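Local coordinates for ssDNA binding protein (Aeropyrum pernix, PDB 4PSN) that binds single-stranded DNA, entrapping it in a tunnel system that runs between its subunits, at the interface of chains A and B. Residues are numbered along the deposited sequence; one frame, centred on the assembly and turned at random. Chains: chain A/B, ssDNA binding protein.

Contact 1: the interface of chains A and B. Residues chain A 11, 69, 71, 95; chain B 12-13, 67, 69.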
ATOM      1  N   LEU A  11       2.450  -8.086   5.664  1.00 23.00           N
ATOM      2  CA  LEU A  11       3.693  -7.974   6.425  1.00 23.32           C
ATOM      3  C   LEU A  11       3.722  -6.670   7.211  1.00 23.22           C
ATOM      4  O   LEU A  11       3.433  -5.609   6.671  1.00 21.90           O
ATOM      5  CB  LEU A  11       4.900  -8.000   5.490  1.00 21.08           C
ATOM      6  CG  LEU A  11       5.089  -9.232   4.609  1.00 23.88           C
ATOM      7  CD1 LEU A  11       6.297  -8.984   3.683  1.00 19.45           C
ATOM      8  CD2 LEU A  11       5.273 -10.517   5.471  1.00 16.84           C
ATOM      9  N   VAL A  69       9.293  -9.060  12.061  1.00 23.30           N
ATOM     10  CA  VAL A  69       8.184  -8.947  11.124  1.00 20.37           C
ATOM     11  C   VAL A  69       7.158 -10.027  11.421  1.00 20.35           C
ATOM     12  O   VAL A  69       7.521 -11.170  11.727  1.00 22.56           O
ATOM     13  CB  VAL A  69       8.651  -9.056   9.657  1.00 22.08           C
ATOM     14  CG1 VAL A  69       7.437  -9.134   8.705  1.00 19.88           C
ATOM     15  CG2 VAL A  69       9.540  -7.853   9.291  1.00 23.12           C
ATOM     16  N   ARG A  71       2.968 -11.497  10.312  1.00 24.55           N
ATOM     17  CA  ARG A  71       1.827 -11.415   9.426  1.00 26.41           C
ATOM     18  C   ARG A  71       0.752 -12.256  10.059  1.00 25.37           C
ATOM     19  O   ARG A  71       0.999 -13.392  10.480  1.00 28.30           O
ATOM     20  CB  ARG A  71       2.152 -11.923   8.019  1.00 23.31           C
ATOM     21  CG  ARG A  71       0.956 -11.905   7.093  1.00 23.79           C
ATOM     22  CD  ARG A  71       1.380 -11.983   5.622  1.00 27.12           C
ATOM     23  NE  ARG A  71       2.023 -13.242   5.271  1.00 27.01           N
ATOM     24  CZ  ARG A  71       2.627 -13.475   4.104  1.00 30.50           C
ATOM     25  NH1 ARG A  71       3.180 -14.653   3.864  1.00 24.74           N
ATOM     26  NH2 ARG A  71       2.692 -12.516   3.179  1.00 26.64           N
ATOM     27  N   TRP A  95       9.024 -13.628  11.345  1.00 23.13           N
ATOM     28  CA  TRP A  95      10.351 -13.579  10.737  1.00 23.51           C
ATOM     29  C   TRP A  95      11.233 -12.819  11.706  1.00 30.07           C
ATOM     30  O   TRP A  95      10.878 -11.715  12.131  1.00 26.45           O
ATOM     31  CB  TRP A  95      10.331 -12.816   9.407  1.00 17.01           C
ATOM     32  CG  TRP A  95       9.570 -13.467   8.258  1.00 22.75           C
ATOM     33  CD1 TRP A  95      10.111 -14.165   7.205  1.00 18.59           C
ATOM     34  CD2 TRP A  95       8.142 -13.442   8.021  1.00 21.27           C
ATOM     35  NE1 TRP A  95       9.113 -14.582   6.349  1.00 21.56           N
ATOM     36  CE2 TRP A  95       7.906 -14.155   6.822  1.00 20.40           C
ATOM     37  CE3 TRP A  95       7.055 -12.898   8.715  1.00 22.36           C
ATOM     38  CZ2 TRP A  95       6.615 -14.333   6.298  1.00 23.54           C
ATOM     39  CZ3 TRP A  95       5.762 -13.071   8.174  1.00 20.53           C
ATOM     40  CH2 TRP A  95       5.565 -13.777   6.987  1.00 22.01           C
TER
ATOM     41  N   VAL B  12       9.002  -6.755   1.887  1.00 17.89           N
ATOM     42  CA  VAL B  12       8.561  -7.596   0.778  1.00 15.29           C
ATOM     43  C   VAL B  12       9.094  -9.019   0.963  1.00 20.95           C
ATOM     44  O   VAL B  12      10.208  -9.214   1.440  1.00 22.11           O
ATOM     45  CB  VAL B  12       9.026  -7.018  -0.591  1.00 21.28           C
ATOM     46  CG1 VAL B  12      10.545  -6.954  -0.662  1.00 21.52           C
ATOM     47  CG2 VAL B  12       8.472  -7.849  -1.769  1.00 25.47           C
ATOM     48  N   ILE B  13       8.292 -10.015   0.616  1.00 21.41           N
ATOM     49  CA  ILE B  13       8.798 -11.380   0.614  1.00 25.29           C
ATOM     50  C   ILE B  13       9.989 -11.414  -0.359  1.00 21.98           C
ATOM     51  O   ILE B  13       9.929 -10.796  -1.429  1.00 23.71           O
ATOM     52  CB  ILE B  13       7.698 -12.395   0.189  1.00 33.29           C
ATOM     53  CG1 ILE B  13       6.566 -12.399   1.217  1.00 34.94           C
ATOM     54  CG2 ILE B  13       8.265 -13.797   0.085  1.00 33.38           C
ATOM     55  CD1 ILE B  13       6.975 -12.972   2.572  1.00 29.66           C
ATOM     56  N   LEU B  67      11.250 -17.331   1.013  1.00 22.41           N
ATOM     57  CA  LEU B  67      10.153 -16.953   1.897  1.00 29.75           C
ATOM     58  C   LEU B  67      10.599 -16.103   3.085  1.00 27.45           C
ATOM     59  O   LEU B  67       9.849 -15.925   4.038  1.00 27.29           O
ATOM     60  CB  LEU B  67       9.377 -18.185   2.369  1.00 34.83           C
ATOM     61  CG  LEU B  67       8.542 -18.828   1.255  1.00 46.57           C
ATOM     62  CD1 LEU B  67       7.689 -19.965   1.802  1.00 48.30           C
ATOM     63  CD2 LEU B  67       7.666 -17.786   0.548  1.00 46.82           C
ATOM     64  N   VAL B  69      11.899 -12.268   4.589  1.00 17.90           N
ATOM     65  CA  VAL B  69      11.419 -10.911   4.320  1.00 23.02           C
ATOM     66  C   VAL B  69      12.631  -9.991   4.172  1.00 19.19           C
ATOM     67  O   VAL B  69      13.601 -10.136   4.903  1.00 22.34           O
ATOM     68  CB  VAL B  69      10.484 -10.397   5.447  1.00 21.52           C
ATOM     69  CG1 VAL B  69      10.150  -8.902   5.244  1.00 19.65           C
ATOM     70  CG2 VAL B  69       9.189 -11.225   5.491  1.00 17.59           C
TER
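A:Trp95 lies with one indole face against B:Val69 and points its ring nitrogen past that valine at the backbone of B:Leu67. The valine comes in at about a right angle to the tryptophan, and its CG2 methyl sits over the five-membered ring, 3.3 Å from the centroid, as a CH-pi contact. That methyl is the valine branch opposite the carbonyl carbon; the other, CG1, is anti to the backbone N (chi1 172°) and turns toward A:Leu11. In the ring plane, the NE1-H of A:Trp95 gives a nearly straight hydrogen bond to the carbonyl O of B:Leu67, 2.8 Å away, the donor lying in the carbonyl plane. Face and N-H are thus engaged by the same subunit, which fixes the rotation of the indole. Beside the indole, A:Leu11 meets B:Val69 tip to tip, CD2 to CG2 at 4.0 Å, while its CD1 rests on the backbone of B:Val12 and B:Ile13, 3.9 Å from the CA of B:Val12. B:Ile13 crosses both A:Leu11 and the indole squarely, its CD1 lying 4.0 Å from CZ2 of A:Trp95. Replacing A:Trp95 by a leucine would probably leave the B:Leu67 carbonyl without its N-H donor and B:Val69 CG2 without a flat surface to rest on. The site joins the loop residue A:Leu11 and strand 90-97 of chain A to strand 12-13 and the start of strand 69-78 of chain B.

Contact 2: the interface of chains A and B. Residues chain A 203-207; chain B 19, 22-23.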
ATOM      1  N   ASN A 203      15.198  -6.079 -20.013  1.00 18.06           N
ATOM      2  CA  ASN A 203      14.896  -6.167 -18.583  1.00 16.27           C
ATOM      3  C   ASN A 203      13.393  -6.141 -18.369  1.00 19.72           C
ATOM      4  O   ASN A 203      12.720  -5.200 -18.770  1.00 20.67           O
ATOM      5  CB  ASN A 203      15.589  -5.028 -17.815  1.00 16.99           C
ATOM      6  CG  ASN A 203      17.101  -5.107 -17.904  1.00 21.62           C
ATOM      7  OD1 ASN A 203      17.731  -5.903 -17.205  1.00 26.36           O
ATOM      8  ND2 ASN A 203      17.688  -4.299 -18.772  1.00 22.01           N
ATOM      9  N   VAL A 204      12.854  -7.200 -17.777  1.00 18.20           N
ATOM     10  CA  VAL A 204      11.411  -7.316 -17.620  1.00 14.87           C
ATOM     11  C   VAL A 204      11.070  -7.679 -16.179  1.00 16.30           C
ATOM     12  O   VAL A 204      11.952  -7.762 -15.329  1.00 18.29           O
ATOM     13  CB  VAL A 204      10.817  -8.397 -18.581  1.00 15.74           C
ATOM     14  CG1 VAL A 204      10.973  -7.955 -20.009  1.00 18.32           C
ATOM     15  CG2 VAL A 204      11.499  -9.768 -18.347  1.00 13.51           C
ATOM     16  N   GLU A 205       9.783  -7.867 -15.895  1.00 18.34           N
ATOM     17  CA  GLU A 205       9.379  -8.353 -14.579  1.00 19.37           C
ATOM     18  C   GLU A 205       9.705  -9.824 -14.467  1.00 16.82           C
ATOM     19  O   GLU A 205       9.686 -10.558 -15.459  1.00 15.35           O
ATOM     20  CB  GLU A 205       7.880  -8.130 -14.343  1.00 25.78           C
ATOM     21  CG  GLU A 205       7.512  -6.671 -14.211  1.00 26.20           C
ATOM     22  CD  GLU A 205       6.115  -6.450 -13.655  1.00 40.67           C
ATOM     23  OE1 GLU A 205       5.350  -7.433 -13.506  1.00 40.29           O
ATOM     24  OE2 GLU A 205       5.786  -5.278 -13.369  1.00 47.07           O
ATOM     25  N   LYS A 206      10.010 -10.249 -13.254  1.00 19.19           N
ATOM     26  CA  LYS A 206      10.267 -11.646 -12.987  1.00 21.38           C
ATOM     27  C   LYS A 206       9.087 -12.504 -13.420  1.00 24.23           C
ATOM     28  O   LYS A 206       9.274 -13.609 -13.929  1.00 18.78           O
ATOM     29  CB  LYS A 206      10.516 -11.876 -11.496  1.00 20.99           C
ATOM     30  CG  LYS A 206      11.072 -13.264 -11.172  1.00 23.17           C
ATOM     31  CD  LYS A 206      11.073 -13.492  -9.664  1.00 30.87           C
ATOM     32  CE  LYS A 206      11.510 -14.908  -9.269  1.00 39.32           C
ATOM     33  NZ  LYS A 206      11.182 -15.145  -7.815  1.00 38.28           N
ATOM     34  N   ARG A 207       7.871 -12.025 -13.177  1.00 17.57           N
ATOM     35  CA  ARG A 207       6.702 -12.846 -13.479  1.00 24.94           C
ATOM     36  C   ARG A 207       6.607 -13.113 -14.975  1.00 21.70           C
ATOM     37  O   ARG A 207       6.132 -14.161 -15.388  1.00 19.73           O
ATOM     38  CB  ARG A 207       5.400 -12.232 -12.947  1.00 29.16           C
ATOM     39  CG  ARG A 207       4.933 -10.986 -13.632  1.00 30.60           C
ATOM     40  CD  ARG A 207       3.581 -10.549 -13.051  1.00 37.54           C
ATOM     41  NE  ARG A 207       2.540 -11.541 -13.314  1.00 37.99           N
ATOM     42  CZ  ARG A 207       1.989 -12.335 -12.396  1.00 44.35           C
ATOM     43  NH1 ARG A 207       2.358 -12.260 -11.124  1.00 37.44           N
ATOM     44  NH2 ARG A 207       1.056 -13.210 -12.755  1.00 51.36           N
TER
ATOM     45  N   ASP B  19      10.534  -7.558  -8.676  1.00 15.33           N
ATOM     46  CA  ASP B  19       9.442  -6.796  -9.263  1.00 16.14           C
ATOM     47  C   ASP B  19       9.025  -5.632  -8.374  1.00 18.63           C
ATOM     48  O   ASP B  19       8.506  -4.643  -8.870  1.00 21.41           O
ATOM     49  CB  ASP B  19       8.270  -7.702  -9.638  1.00 21.38           C
ATOM     50  CG  ASP B  19       8.635  -8.660 -10.774  1.00 26.26           C
ATOM     51  OD1 ASP B  19       9.686  -8.422 -11.417  1.00 25.43           O
ATOM     52  OD2 ASP B  19       7.895  -9.637 -11.027  1.00 24.87           O
ATOM     53  N   ARG B  22      11.531  -2.920  -9.392  1.00 16.47           N
ATOM     54  CA  ARG B  22      11.224  -2.402 -10.716  1.00 17.50           C
ATOM     55  C   ARG B  22       9.980  -1.488 -10.682  1.00 23.87           C
ATOM     56  O   ARG B  22       9.980  -0.380 -11.221  1.00 22.94           O
ATOM     57  CB  ARG B  22      10.960  -3.565 -11.670  1.00 16.84           C
ATOM     58  CG  ARG B  22      10.893  -3.152 -13.146  1.00 17.85           C
ATOM     59  CD  ARG B  22      10.655  -4.384 -14.057  1.00 20.31           C
ATOM     60  NE  ARG B  22      10.998  -4.110 -15.462  1.00 22.08           N
ATOM     61  CZ  ARG B  22      10.135  -3.659 -16.362  1.00 21.74           C
ATOM     62  NH1 ARG B  22       8.884  -3.440 -16.014  1.00 20.77           N
ATOM     63  NH2 ARG B  22      10.527  -3.425 -17.603  1.00 19.64           N
ATOM     64  N   ARG B  23       8.916  -1.965 -10.057  1.00 18.33           N
ATOM     65  CA  ARG B  23       7.670  -1.197 -10.007  1.00 24.91           C
ATOM     66  C   ARG B  23       7.805   0.126  -9.247  1.00 20.83           C
ATOM     67  O   ARG B  23       7.249   1.143  -9.655  1.00 22.66           O
ATOM     68  CB  ARG B  23       6.558  -2.035  -9.389  1.00 20.44           C
ATOM     69  CG  ARG B  23       5.999  -3.058 -10.359  1.00 20.77           C
ATOM     70  CD  ARG B  23       5.147  -4.091  -9.653  1.00 24.36           C
ATOM     71  NE  ARG B  23       4.815  -5.191 -10.553  1.00 28.43           N
ATOM     72  CZ  ARG B  23       4.096  -6.253 -10.207  1.00 31.94           C
ATOM     73  NH1 ARG B  23       3.615  -6.354  -8.975  1.00 33.34           N
ATOM     74  NH2 ARG B  23       3.835  -7.200 -11.098  1.00 29.23           N
TER
HETATM   75  O   HOH W   1      12.107  -7.421 -12.522  1.00 25.86           O
HETATM   76  O   HOH W   2       7.544  -3.216 -13.584  1.00 28.87           O
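At the middle of this mostly polar patch, the aliphatic stem of A:Glu205 packs into helix 17-28 of chain B: its CB lies 3.7 Å from the carboxylate carbon CG of B:Asp19, and its CG faces CD of B:Arg22. Further out, B:Asp19 binds the first backbone N-H groups of helix 206-218. Its OD1 accepts the backbone N-H of A:Lys206 at 2.6 Å and its OD2 that of A:Arg207 at 3.2 Å, each oxygen through its syn lone pair. The carboxylate therefore caps the N-terminus of that helix from the other subunit, where the helix end would probably stabilise its negative charge. B:Arg23, extended from CG to NE, grips A:Glu205 side-on: NH2 reaches OE1 at 2.9 Å in a salt bridge, and NE bonds to OE2 at 3.0 Å. Both carboxylate oxygens are met from above their plane, the two flat groups being turned 52° apart. B:Arg22 runs off at a steep angle to B:Arg23, with CG anti to the backbone N (chi1 -169°), and its NH2 bonds to the carbonyl O of A:Asn203. Water 2 links its NH1 to A:Glu205 OE2, and water 1 joins B:Asp19 OD1 to the A:Val204 carbonyl. The site docks the turn between strand 202-203 and helix 206-218 of chain A onto helix 17-28 of chain B.

Contact 3: the interface of chains A and B. Residues chain A 69, 95-97; chain B 69, 94-97.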
ATOM      1  N   VAL A  69       9.293  -9.060  12.061  1.00 23.30           N
ATOM      2  CA  VAL A  69       8.184  -8.947  11.124  1.00 20.37           C
ATOM      3  C   VAL A  69       7.158 -10.027  11.421  1.00 20.35           C
ATOM      4  O   VAL A  69       7.521 -11.170  11.727  1.00 22.56           O
ATOM      5  CB  VAL A  69       8.651  -9.056   9.657  1.00 22.08           C
ATOM      6  CG1 VAL A  69       7.437  -9.134   8.705  1.00 19.88           C
ATOM      7  CG2 VAL A  69       9.540  -7.853   9.291  1.00 23.12           C
ATOM      8  N   TRP A  95       9.024 -13.628  11.345  1.00 23.13           N
ATOM      9  CA  TRP A  95      10.351 -13.579  10.737  1.00 23.51           C
ATOM     10  C   TRP A  95      11.233 -12.819  11.706  1.00 30.07           C
ATOM     11  O   TRP A  95      10.878 -11.715  12.131  1.00 26.45           O
ATOM     12  CB  TRP A  95      10.331 -12.816   9.407  1.00 17.01           C
ATOM     13  CG  TRP A  95       9.570 -13.467   8.258  1.00 22.75           C
ATOM     14  CD1 TRP A  95      10.111 -14.165   7.205  1.00 18.59           C
ATOM     15  CD2 TRP A  95       8.142 -13.442   8.021  1.00 21.27           C
ATOM     16  NE1 TRP A  95       9.113 -14.582   6.349  1.00 21.56           N
ATOM     17  CE2 TRP A  95       7.906 -14.155   6.822  1.00 20.40           C
ATOM     18  CE3 TRP A  95       7.055 -12.898   8.715  1.00 22.36           C
ATOM     19  CZ2 TRP A  95       6.615 -14.333   6.298  1.00 23.54           C
ATOM     20  CZ3 TRP A  95       5.762 -13.071   8.174  1.00 20.53           C
ATOM     21  CH2 TRP A  95       5.565 -13.777   6.987  1.00 22.01           C
ATOM     22  N   ARG A  96      12.381 -13.394  12.049  1.00 26.44           N
ATOM     23  CA  ARG A  96      13.266 -12.768  13.020  1.00 29.94           C
ATOM     24  C   ARG A  96      14.367 -11.946  12.353  1.00 27.38           C
ATOM     25  O   ARG A  96      15.020 -12.395  11.400  1.00 25.06           O
ATOM     26  CB  ARG A  96      13.857 -13.819  13.976  1.00 35.96           C
ATOM     27  CG  ARG A  96      12.796 -14.586  14.760  1.00 35.95           C
ATOM     28  CD  ARG A  96      13.380 -15.233  15.996  1.00 41.15           C
ATOM     29  NE  ARG A  96      12.405 -16.063  16.699  1.00 41.07           N
ATOM     30  CZ  ARG A  96      11.603 -15.633  17.672  1.00 40.72           C
ATOM     31  NH1 ARG A  96      11.638 -14.365  18.070  1.00 38.22           N
ATOM     32  NH2 ARG A  96      10.757 -16.480  18.244  1.00 40.48           N
ATOM     33  N   ARG A  97      14.544 -10.733  12.861  1.00 30.99           N
ATOM     34  CA  ARG A  97      15.500  -9.773  12.331  1.00 34.62           C
ATOM     35  C   ARG A  97      16.940 -10.296  12.395  1.00 35.18           C
ATOM     36  O   ARG A  97      17.384 -10.786  13.422  1.00 34.96           O
ATOM     37  CB  ARG A  97      15.392  -8.471  13.136  1.00 33.02           C
ATOM     38  CG  ARG A  97      16.078  -7.251  12.529  1.00 38.65           C
ATOM     39  CD  ARG A  97      15.970  -6.055  13.486  1.00 45.26           C
ATOM     40  NE  ARG A  97      16.573  -6.367  14.782  1.00 53.86           N
ATOM     41  CZ  ARG A  97      17.783  -5.958  15.162  1.00 58.02           C
ATOM     42  NH1 ARG A  97      18.261  -6.307  16.353  1.00 54.31           N
ATOM     43  NH2 ARG A  97      18.517  -5.198  14.351  1.00 59.91           N
TER
ATOM     44  N   VAL B  69      11.899 -12.268   4.589  1.00 17.90           N
ATOM     45  CA  VAL B  69      11.419 -10.911   4.320  1.00 23.02           C
ATOM     46  C   VAL B  69      12.631  -9.991   4.172  1.00 19.19           C
ATOM     47  O   VAL B  69      13.601 -10.136   4.903  1.00 22.34           O
ATOM     48  CB  VAL B  69      10.484 -10.397   5.447  1.00 21.52           C
ATOM     49  CG1 VAL B  69      10.150  -8.902   5.244  1.00 19.65           C
ATOM     50  CG2 VAL B  69       9.189 -11.225   5.491  1.00 17.59           C
ATOM     51  N   LEU B  94      17.132  -7.796   6.550  1.00 25.06           N
ATOM     52  CA  LEU B  94      16.706  -9.172   6.299  1.00 25.14           C
ATOM     53  C   LEU B  94      16.023  -9.735   7.531  1.00 22.30           C
ATOM     54  O   LEU B  94      16.498  -9.555   8.636  1.00 25.06           O
ATOM     55  CB  LEU B  94      17.918 -10.045   5.947  1.00 26.96           C
ATOM     56  CG  LEU B  94      17.672 -11.535   5.687  1.00 32.13           C
ATOM     57  CD1 LEU B  94      16.643 -11.754   4.574  1.00 28.40           C
ATOM     58  CD2 LEU B  94      18.984 -12.263   5.358  1.00 37.68           C
ATOM     59  N   TRP B  95      14.899 -10.412   7.344  1.00 23.25           N
ATOM     60  CA  TRP B  95      14.300 -11.156   8.447  1.00 23.44           C
ATOM     61  C   TRP B  95      14.159 -12.609   8.004  1.00 24.95           C
ATOM     62  O   TRP B  95      13.693 -12.879   6.890  1.00 24.91           O
ATOM     63  CB  TRP B  95      12.925 -10.592   8.803  1.00 23.69           C
ATOM     64  CG  TRP B  95      12.905  -9.194   9.346  1.00 20.75           C
ATOM     65  CD1 TRP B  95      12.789  -8.829  10.657  1.00 20.21           C
ATOM     66  CD2 TRP B  95      12.963  -7.983   8.590  1.00 19.58           C
ATOM     67  NE1 TRP B  95      12.789  -7.459  10.771  1.00 19.59           N
ATOM     68  CE2 TRP B  95      12.890  -6.911   9.516  1.00 20.98           C
ATOM     69  CE3 TRP B  95      13.088  -7.686   7.224  1.00 22.39           C
ATOM     70  CZ2 TRP B  95      12.916  -5.569   9.121  1.00 24.04           C
ATOM     71  CZ3 TRP B  95      13.112  -6.344   6.826  1.00 20.16           C
ATOM     72  CH2 TRP B  95      13.025  -5.305   7.776  1.00 22.87           C
ATOM     73  N   ARG B  96      14.587 -13.536   8.862  1.00 30.28           N
ATOM     74  CA  ARG B  96      14.529 -14.964   8.543  1.00 28.05           C
ATOM     75  C   ARG B  96      13.295 -15.644   9.124  1.00 23.42           C
ATOM     76  O   ARG B  96      12.969 -15.491  10.301  1.00 27.91           O
ATOM     77  CB  ARG B  96      15.814 -15.688   8.983  1.00 35.24           C
ATOM     78  CG  ARG B  96      17.070 -15.163   8.281  1.00 35.60           C
ATOM     79  CD  ARG B  96      18.229 -16.124   8.415  1.00 38.11           C
ATOM     80  NE  ARG B  96      19.485 -15.544   7.949  1.00 39.31           N
ATOM     81  CZ  ARG B  96      19.892 -15.567   6.684  1.00 38.75           C
ATOM     82  NH1 ARG B  96      19.132 -16.126   5.753  1.00 29.67           N
ATOM     83  NH2 ARG B  96      21.056 -15.020   6.353  1.00 42.20           N
ATOM     84  N   ARG B  97      12.608 -16.384   8.268  1.00 24.51           N
ATOM     85  CA  ARG B  97      11.355 -17.029   8.619  1.00 27.36           C
ATOM     86  C   ARG B  97      11.495 -18.082   9.719  1.00 33.14           C
ATOM     87  O   ARG B  97      12.386 -18.927   9.668  1.00 29.15           O
ATOM     88  CB  ARG B  97      10.800 -17.674   7.368  1.00 29.46           C
ATOM     89  CG  ARG B  97       9.429 -18.252   7.522  1.00 40.67           C
ATOM     90  CD  ARG B  97       8.944 -18.735   6.170  1.00 50.31           C
ATOM     91  NE  ARG B  97       7.875 -19.719   6.302  1.00 65.08           N
ATOM     92  CZ  ARG B  97       6.594 -19.413   6.492  1.00 71.59           C
ATOM     93  NH1 ARG B  97       5.697 -20.384   6.601  1.00 74.42           N
ATOM     94  NH2 ARG B  97       6.212 -18.142   6.574  1.00 68.38           N
TER
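Strands 90-97 of the two chains run antiparallel across the two-fold axis, with A:Arg96 facing B:Arg96 and a reciprocal pair of backbone hydrogen bonds, each from N of one arginine to O of the other at 2.8 Å. Next to this bridge the tryptophans meet at their stems, CB of A:Trp95 lying 3.5 Å from CB of B:Trp95. Both have CG beside the backbone N (chi1 -65° in B:Trp95), and their indoles go out to opposite partners. A:Val69 crosses B:Trp95 at about a right angle and lays its CG2 over the indole, 3.4 Å from the five-membered ring centroid and also within CH-pi distance of the six-membered ring. This is the twin of the valine contact on A:Trp95. On the other side of the ring from A:Val69, A:Arg97 crosses obliquely over the pyrrole end, its CA 3.3 Å from CD1 and its CG 3.7 Å from NE1 of B:Trp95, which leaves that end of the indole between the valine and the arginine stem. The twin contact brings CD1 of A:Trp95 to CA of B:Arg97, a poorly ordered residue. Together the bridge and the two indoles, each packed on the other chain, join the ends of the two strands 90-97, and so are likely to hold the dimer that frames the intersubunit path for DNA.

Contact 1 and contact 3 are neighbours, the centres of their C-alpha atoms about 6 Å apart, and they share A:Val69, A:Trp95 and B:Val69, so they belong to one core, where strand pairing and indole packing probably reinforce each other. Contact 2 lies about 20 Å from contact 1 and 23 Å from contact 3, measured between the same centres, and brings in the C-terminal part of chain A. With the two-fold twins counted, each subunit is held both at the central strands and by its partner's distant C-terminal region, an exchange that probably steadies the relative placement of the domains around the DNA tunnels.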